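Local atomic coordinates of activated BY transcription factor SSRB (Salmonella enterica, PDB entry 2WNW), a protein that is a family 30 glycosyl hydrolase that combines a TIM barrel with a beta-sandwich domain. Residues His136-Ala141 / Glu232-Ile237; Asp169-Ile174 / Thr214-Gln219. All coordinates share one frame; numbering follows the deposited sequence.

Contact 1. Residues His136-Ala141 / Glu232-Ile237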
# COMPACT_ATOMS: atom_id res chain seq x y z
N HIS A 136 -4.21 -30.14 15.31
CA HIS A 136 -3.06 -29.25 15.27
C HIS A 136 -3.39 -27.76 15.24
O HIS A 136 -2.51 -26.93 15.00
CB HIS A 136 -2.16 -29.61 14.08
CG HIS A 136 -1.54 -30.97 14.20
ND1 HIS A 136 -1.66 -31.93 13.22
CD2 HIS A 136 -0.80 -31.53 15.19
CE1 HIS A 136 -1.03 -33.03 13.60
NE2 HIS A 136 -0.50 -32.81 14.79
N MET A 137 -4.64 -27.42 15.50
CA MET A 137 -5.06 -26.02 15.51
C MET A 137 -4.23 -25.25 16.54
O MET A 137 -3.92 -25.77 17.61
CB MET A 137 -6.52 -25.88 15.92
CG MET A 137 -7.54 -26.39 14.93
SD MET A 137 -9.19 -25.99 15.54
CE MET A 137 -9.17 -24.20 15.38
N LYS A 138 -3.87 -24.02 16.20
CA LYS A 138 -3.11 -23.17 17.12
C LYS A 138 -4.16 -22.30 17.81
O LYS A 138 -4.81 -21.47 17.17
CB LYS A 138 -2.13 -22.30 16.33
CG LYS A 138 -1.32 -21.34 17.19
CD LYS A 138 -0.47 -20.40 16.34
CE LYS A 138 0.29 -19.42 17.21
NZ LYS A 138 1.06 -18.42 16.41
N LEU A 139 -4.32 -22.48 19.12
CA LEU A 139 -5.32 -21.74 19.87
C LEU A 139 -4.78 -20.57 20.68
O LEU A 139 -3.73 -20.66 21.32
CB LEU A 139 -6.07 -22.71 20.80
CG LEU A 139 -6.62 -23.98 20.14
CD1 LEU A 139 -7.24 -24.89 21.19
CD2 LEU A 139 -7.64 -23.62 19.08
N MET A 140 -5.52 -19.47 20.65
CA MET A 140 -5.16 -18.25 21.36
C MET A 140 -6.26 -17.91 22.37
O MET A 140 -7.44 -18.00 22.06
CB MET A 140 -5.00 -17.10 20.37
CG MET A 140 -4.65 -15.76 21.00
SD MET A 140 -4.47 -14.50 19.73
CE MET A 140 -4.09 -13.04 20.69
N ALA A 141 -5.86 -17.51 23.58
CA ALA A 141 -6.82 -17.15 24.61
C ALA A 141 -6.58 -15.71 25.03
O ALA A 141 -5.43 -15.28 25.18
CB ALA A 141 -6.69 -18.08 25.81
N GLU A 232 7.33 -21.79 25.43
CA GLU A 232 7.04 -21.48 24.03
C GLU A 232 5.75 -20.71 23.76
O GLU A 232 5.44 -20.42 22.61
CB GLU A 232 7.05 -22.78 23.22
CG GLU A 232 8.40 -23.49 23.26
CD GLU A 232 8.41 -24.78 22.47
OE1 GLU A 232 9.49 -25.41 22.39
OE2 GLU A 232 7.36 -25.15 21.92
N MET A 233 5.02 -20.39 24.82
CA MET A 233 3.77 -19.63 24.68
C MET A 233 4.04 -18.28 24.02
O MET A 233 5.00 -17.59 24.37
CB MET A 233 3.16 -19.40 26.06
CG MET A 233 1.85 -18.62 26.06
SD MET A 233 0.51 -19.61 25.40
CE MET A 233 0.07 -20.60 26.85
N GLU A 234 3.19 -17.89 23.07
CA GLU A 234 3.36 -16.58 22.44
C GLU A 234 2.48 -15.60 23.19
O GLU A 234 1.38 -15.96 23.62
CB GLU A 234 2.92 -16.60 20.97
CG GLU A 234 3.69 -17.53 20.04
CD GLU A 234 3.36 -17.27 18.58
OE1 GLU A 234 2.27 -16.73 18.29
OE2 GLU A 234 4.19 -17.62 17.71
N ILE A 235 2.96 -14.37 23.37
CA ILE A 235 2.17 -13.35 24.04
C ILE A 235 2.05 -12.13 23.13
O ILE A 235 3.05 -11.62 22.62
CB ILE A 235 2.80 -12.91 25.38
CG1 ILE A 235 2.81 -14.09 26.36
CG2 ILE A 235 2.00 -11.76 25.97
CD1 ILE A 235 3.43 -13.76 27.72
N TYR A 236 0.81 -11.68 22.93
CA TYR A 236 0.53 -10.52 22.09
C TYR A 236 -0.02 -9.38 22.94
O TYR A 236 -0.67 -9.62 23.96
CB TYR A 236 -0.51 -10.87 21.02
CG TYR A 236 -0.02 -11.83 19.96
CD1 TYR A 236 0.48 -11.35 18.74
CD2 TYR A 236 -0.01 -13.20 20.18
CE1 TYR A 236 0.97 -12.23 17.77
CE2 TYR A 236 0.48 -14.09 19.22
CZ TYR A 236 0.97 -13.59 18.03
OH TYR A 236 1.46 -14.47 17.09
N ILE A 237 0.26 -8.15 22.53
CA ILE A 237 -0.24 -6.98 23.23
C ILE A 237 -1.09 -6.15 22.25
O ILE A 237 -1.21 -6.51 21.07
CB ILE A 237 0.91 -6.11 23.81
CG1 ILE A 237 1.88 -5.70 22.70
CG2 ILE A 237 1.63 -6.88 24.91
CD1 ILE A 237 2.95 -4.73 23.18
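Lys138 and Glu234 form a salt bridge, with Lys138 NZ 2.8 Å from Glu234 OE1. The lysine chain is fully extended and its CG is anti to the backbone N (chi1 178°), which carries the ammonium group across to the carboxylate; the two side chains meet at about a right angle. NZ comes from above the carboxylate plane, 50° out of it. The hydroxyl of Tyr236 donates to the same oxygen from the opposite face, with Tyr236 OH 2.7 Å from Glu234 OE1. OE1 is thus gripped by two donors, while OE2 pairs with Lys289, and Lys138 has a second acid partner in Asp46. Strands 138-143 and 234-239 are the third and fifth of the closed parallel barrel, and their side chains meet inside it, past strand 190-192; the two lysines and two acids would largely offset one another there. Met140 adds an apolar layer beside this network. Its extended chain brings CE to 4.1 Å from Tyr236 CD2, and its sulfur makes an oblique Met-aromatic contact, SD lying 5.3 Å from the centroid of the Tyr236 ring. Leu291, on strand 289-294, touches both Met140 and Tyr236.

Contact 2. Residues Asp169-Ile174 / Thr214-Gln219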
# COMPACT_ATOMS: atom_id res chain seq x y z
N ASP A 169 -2.44 -12.51 41.42
CA ASP A 169 -3.61 -13.37 41.49
C ASP A 169 -4.29 -13.59 40.14
O ASP A 169 -4.74 -14.70 39.84
CB ASP A 169 -4.63 -12.80 42.48
CG ASP A 169 -4.11 -12.76 43.91
OD1 ASP A 169 -3.52 -13.76 44.36
OD2 ASP A 169 -4.29 -11.73 44.59
N TRP A 170 -4.35 -12.55 39.32
CA TRP A 170 -4.97 -12.67 38.00
C TRP A 170 -4.09 -13.56 37.13
O TRP A 170 -4.58 -14.42 36.40
CB TRP A 170 -5.13 -11.28 37.35
CG TRP A 170 -5.79 -11.26 35.98
CD1 TRP A 170 -5.45 -10.44 34.94
CD2 TRP A 170 -6.91 -12.03 35.53
NE1 TRP A 170 -6.28 -10.66 33.87
CE2 TRP A 170 -7.19 -11.63 34.20
CE3 TRP A 170 -7.71 -13.03 36.11
CZ2 TRP A 170 -8.24 -12.18 33.45
CZ3 TRP A 170 -8.76 -13.58 35.36
CH2 TRP A 170 -9.01 -13.15 34.04
N ALA A 171 -2.78 -13.36 37.21
CA ALA A 171 -1.85 -14.17 36.43
C ALA A 171 -2.00 -15.64 36.85
O ALA A 171 -1.98 -16.53 36.00
CB ALA A 171 -0.42 -13.71 36.65
N ASP A 172 -2.16 -15.89 38.15
CA ASP A 172 -2.32 -17.25 38.64
C ASP A 172 -3.61 -17.89 38.11
O ASP A 172 -3.65 -19.08 37.83
CB ASP A 172 -2.32 -17.30 40.17
CG ASP A 172 -0.94 -17.08 40.76
OD1 ASP A 172 0.06 -17.32 40.06
OD2 ASP A 172 -0.86 -16.67 41.94
N ILE A 173 -4.67 -17.09 38.00
CA ILE A 173 -5.93 -17.61 37.49
C ILE A 173 -5.76 -18.03 36.03
O ILE A 173 -6.26 -19.07 35.61
CB ILE A 173 -7.06 -16.57 37.57
CG1 ILE A 173 -7.43 -16.33 39.03
CG2 ILE A 173 -8.28 -17.04 36.77
CD1 ILE A 173 -8.54 -15.33 39.21
N ILE A 174 -5.06 -17.20 35.26
CA ILE A 174 -4.82 -17.50 33.85
C ILE A 174 -4.03 -18.80 33.71
O ILE A 174 -4.29 -19.59 32.81
CB ILE A 174 -4.07 -16.33 33.15
CG1 ILE A 174 -4.98 -15.11 33.08
CG2 ILE A 174 -3.64 -16.75 31.75
CD1 ILE A 174 -4.31 -13.85 32.55
N THR A 214 2.29 -4.36 29.45
CA THR A 214 3.56 -5.03 29.21
C THR A 214 4.15 -5.59 30.51
O THR A 214 4.77 -6.65 30.50
CB THR A 214 4.59 -4.09 28.53
OG1 THR A 214 4.75 -2.90 29.30
CG2 THR A 214 4.11 -3.72 27.12
N ALA A 215 3.96 -4.89 31.62
CA ALA A 215 4.48 -5.38 32.89
C ALA A 215 3.77 -6.69 33.25
O ALA A 215 4.39 -7.63 33.75
CB ALA A 215 4.27 -4.35 34.00
N PHE A 216 2.47 -6.76 32.98
CA PHE A 216 1.72 -7.96 33.29
C PHE A 216 2.23 -9.13 32.46
O PHE A 216 2.36 -10.25 32.95
CB PHE A 216 0.22 -7.76 33.02
CG PHE A 216 -0.63 -8.90 33.50
CD1 PHE A 216 -0.91 -9.05 34.85
CD2 PHE A 216 -1.12 -9.84 32.60
CE1 PHE A 216 -1.67 -10.13 35.31
CE2 PHE A 216 -1.87 -10.93 33.05
CZ PHE A 216 -2.15 -11.07 34.41
N ALA A 217 2.53 -8.86 31.19
CA ALA A 217 3.02 -9.91 30.30
C ALA A 217 4.42 -10.40 30.68
O ALA A 217 4.66 -11.60 30.81
CB ALA A 217 3.02 -9.41 28.86
N VAL A 218 5.33 -9.45 30.86
CA VAL A 218 6.72 -9.78 31.16
C VAL A 218 7.06 -10.08 32.61
O VAL A 218 7.84 -10.99 32.89
CB VAL A 218 7.64 -8.65 30.64
CG1 VAL A 218 9.09 -8.95 30.98
CG2 VAL A 218 7.46 -8.49 29.14
N GLN A 219 6.49 -9.32 33.54
CA GLN A 219 6.79 -9.53 34.96
C GLN A 219 5.94 -10.59 35.64
O GLN A 219 6.39 -11.25 36.58
CB GLN A 219 6.64 -8.21 35.71
CG GLN A 219 7.70 -7.18 35.37
CD GLN A 219 7.39 -5.82 35.95
OE1 GLN A 219 6.91 -5.71 37.08
NE2 GLN A 219 7.68 -4.77 35.19
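Phe216 carries the whole contribution of segment 214-219, pushing the far end of its ring against Trp170, Ala171 and Ile174. With CG anti to the backbone N (chi1 -172°), the phenyl group projects from its own helix straight at the other, and the CZ corner goes in first. The closest approach is Phe216 CZ to Trp170 CD1, at 3.4 Å. The phenyl and the five-membered ring of the indole meet obliquely, inclined to each other by 31°. Ala171 receives the same corner. Its CB lies 3.9 Å from Phe216 CZ, and its backbone N lies near the plane of the phenyl ring, at the ring edge. On the next turn, Ile174 comes from the opposite direction and meets the phenyl edge in its plane, with Ile174 CD1 3.8 Å from Phe216 CE2. That methyl also lies 3.9 Å above the plane of the Trp170 ring, toward its rim, so it touches both aromatic groups.

All four of these side chains are buried, and between the two segments the tight packing is confined to them. The phenyl ring bridges segment axes that are 11.1 Å apart at their closest and cross at -59°. Asp169 and Asp172 point away from the partner helix and are partly exposed, while Gln219 is exposed to solvent. Asp172 nevertheless links the two helices further along, through a salt bridge from OD1 to Arg224. The pair belongs to the helical layer around the TIM barrel, where Trp170 also packs on Gln91 and Pro146 in neighbouring loops, Ala171 on Tyr220 and Arg224 of helix 210-227, and Val218 reaches Asn258 of helix 256-261.

Overall arrangement
From the N terminus, the chain lays down barrel strands 48-51 and 85-90 before strand 138-143, where contact 1 begins, continues into helix 167-183, passes through strand 190-192, and returns by helix 210-227 to strand 234-239. Contact 1 closes this whole excursion, with 90 residues between its segments. Contact 2 is nested inside it and closes a shorter loop of 39 residues, which contains strand 190-192. The inner closure joins consecutive helices of the outer layer, whereas the outer one joins the third and fifth barrel strands through side chains inside the barrel. Their centres are 15 Å apart, and they meet through packing of Ile235 CG2 on Ala217 CB at 3.9 Å, which ties helix 210-227 to the strand that follows it.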